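Local coordinates for putative iron binding protein (Bordetella pertussis Tohama I, PDB 1Y9U) that binds ferric iron and probably serves as the periplasmic solute-binding component of a bacterial iron-uptake system, at residues V134-R137 with Y143-A146. Sequence-based numbering, arbitrary orientation.
Sequences VCIR and YNTA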
ATOM      1  N   VAL A 134       8.453  17.767 -12.368  1.00 10.26           N
ATOM      2  CA  VAL A 134       7.798  16.792 -11.479  1.00  9.46           C
ATOM      3  C   VAL A 134       6.336  16.551 -11.846  1.00  9.96           C
ATOM      4  O   VAL A 134       5.581  17.477 -12.047  1.00 11.23           O
ATOM      5  CB  VAL A 134       7.870  17.277 -10.002  1.00  9.39           C
ATOM      6  CG1 VAL A 134       7.207  16.281  -9.080  1.00  9.93           C
ATOM      7  CG2 VAL A 134       9.311  17.524  -9.587  1.00  9.75           C
ATOM      8  N   CYS A 135       5.959  15.274 -11.920  1.00  9.85           N
ATOM      9  CA  CYS A 135       4.566  14.872 -12.090  1.00 10.20           C
ATOM     10  C   CYS A 135       4.070  14.147 -10.841  1.00  9.61           C
ATOM     11  O   CYS A 135       4.808  13.371 -10.221  1.00  9.81           O
ATOM     12  CB  CYS A 135       4.388  13.930 -13.276  1.00 10.89           C
ATOM     13  SG  CYS A 135       4.532  14.663 -14.917  1.00 13.58           S
ATOM     14  N   ILE A 136       2.809  14.373 -10.509  1.00  9.37           N
ATOM     15  CA  ILE A 136       2.151  13.720  -9.385  1.00  9.48           C
ATOM     16  C   ILE A 136       0.644  13.826  -9.532  1.00  9.70           C
ATOM     17  O   ILE A 136       0.151  14.766 -10.161  1.00 10.07           O
ATOM     18  CB  ILE A 136       2.640  14.321  -8.048  1.00 10.47           C
ATOM     19  CG1 ILE A 136       2.353  13.381  -6.885  1.00 10.84           C
ATOM     20  CG2 ILE A 136       2.031  15.694  -7.809  1.00 10.06           C
ATOM     21  CD1 ILE A 136       2.911  13.855  -5.543  1.00 11.42           C
ATOM     22  N   ARG A 137      -0.081  12.853  -8.972  1.00  9.30           N
ATOM     23  CA  ARG A 137      -1.541  12.951  -8.908  1.00  9.81           C
ATOM     24  C   ARG A 137      -1.980  13.895  -7.782  1.00  9.88           C
ATOM     25  O   ARG A 137      -1.168  14.383  -7.015  1.00  9.92           O
ATOM     26  CB  ARG A 137      -2.140  11.556  -8.715  1.00  9.72           C
ATOM     27  CG  ARG A 137      -2.069  11.019  -7.295  1.00 10.88           C
ATOM     28  CD  ARG A 137      -2.506   9.593  -7.153  1.00 11.58           C
ATOM     29  NE  ARG A 137      -3.851   9.398  -7.665  1.00 11.60           N
ATOM     30  CZ  ARG A 137      -4.284   8.248  -8.179  1.00 13.09           C
ATOM     31  NH1 ARG A 137      -3.481   7.187  -8.234  1.00 14.48           N
ATOM     32  NH2 ARG A 137      -5.528   8.161  -8.617  1.00 15.14           N
ATOM     33  N   TYR A 143      -2.930   7.926  -1.503  1.00 10.34           N
ATOM     34  CA  TYR A 143      -1.520   7.576  -1.624  1.00 10.33           C
ATOM     35  C   TYR A 143      -0.629   8.719  -1.165  1.00 10.30           C
ATOM     36  O   TYR A 143       0.424   8.523  -0.564  1.00 10.54           O
ATOM     37  CB  TYR A 143      -1.170   7.269  -3.069  1.00 10.70           C
ATOM     38  CG  TYR A 143      -1.837   6.087  -3.722  1.00 12.24           C
ATOM     39  CD1 TYR A 143      -1.850   5.971  -5.116  1.00 12.51           C
ATOM     40  CD2 TYR A 143      -2.412   5.074  -2.986  1.00 14.27           C
ATOM     41  CE1 TYR A 143      -2.429   4.886  -5.735  1.00 15.20           C
ATOM     42  CE2 TYR A 143      -2.996   3.990  -3.597  1.00 16.62           C
ATOM     43  CZ  TYR A 143      -3.004   3.909  -4.973  1.00 17.79           C
ATOM     44  OH  TYR A 143      -3.577   2.808  -5.564  1.00 22.10           O
ATOM     45  N   ASN A 144      -1.042   9.934  -1.512  1.00  9.95           N
ATOM     46  CA  ASN A 144      -0.283  11.119  -1.164  1.00 10.17           C
ATOM     47  C   ASN A 144      -0.519  11.563   0.267  1.00 10.38           C
ATOM     48  O   ASN A 144       0.433  11.942   0.942  1.00 10.67           O
ATOM     49  CB  ASN A 144      -0.561  12.253  -2.143  1.00  9.97           C
ATOM     50  CG  ASN A 144       0.136  12.065  -3.486  1.00 10.36           C
ATOM     51  OD1 ASN A 144       1.177  11.423  -3.576  1.00 11.12           O
ATOM     52  ND2 ASN A 144      -0.473  12.605  -4.544  1.00 10.74           N
ATOM     53  N   THR A 145      -1.758  11.522   0.763  1.00 10.10           N
ATOM     54  CA  THR A 145      -1.969  11.948   2.147  1.00 10.51           C
ATOM     55  C   THR A 145      -1.278  11.042   3.130  1.00 10.44           C
ATOM     56  O   THR A 145      -0.834  11.501   4.159  1.00 10.46           O
ATOM     57  CB  THR A 145      -3.432  12.092   2.532  1.00 11.11           C
ATOM     58  OG1 THR A 145      -4.091  10.832   2.389  1.00 12.11           O
ATOM     59  CG2 THR A 145      -4.165  13.087   1.634  1.00 11.74           C
ATOM     60  N   ALA A 146      -1.147   9.758   2.809  1.00 10.70           N
ATOM     61  CA  ALA A 146      -0.401   8.869   3.686  1.00 10.95           C
ATOM     62  C   ALA A 146       1.080   9.251   3.750  1.00 10.89           C
ATOM     63  O   ALA A 146       1.692   9.190   4.808  1.00 11.15           O
ATOM     64  CB  ALA A 146      -0.554   7.431   3.237  1.00 11.72           C
TER
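Asn144 ND2 is hydrogen-bonded to Ser138 O and lies 3.1 Å from Arg137 O, while OD1 of the same amide accepts from Arg107 NE. In this periplasmic-binding-protein fold the strand 134-135 passes through a short loop into helix 142-155, and the amide, reaching from the first turn of that helix to the end of segment 134-137, bridges the two ends of the loop. Both ends of the buried amide thus have partners, and its rotation is fixed. Ile136 meets the amide from the opposite direction: with CG1 anti to the backbone N (chi1 -161°), its extended chain brings CD1 to 3.6 Å from Asn144 OD1. On the other flank Arg137 CG lies 3.6 Å from Asn144 ND2. Tyr143 is an iron ligand; iron is absent from this model, and the Tyr143 hydroxyl is hydrogen-bonded to that of Tyr200, another iron ligand. The bend of the Arg137 chain at chi3 (-56°) carries the guanidinium, whose NH1 has a long, weak ion pair with Asp179 OD1, over to the Tyr143 ring. Guanidinium and ring planes are 84° apart, close to perpendicular, and Arg137 NH1 stands 3.6 Å from Tyr143 CE1 and 3.7 Å from Tyr143 CD1.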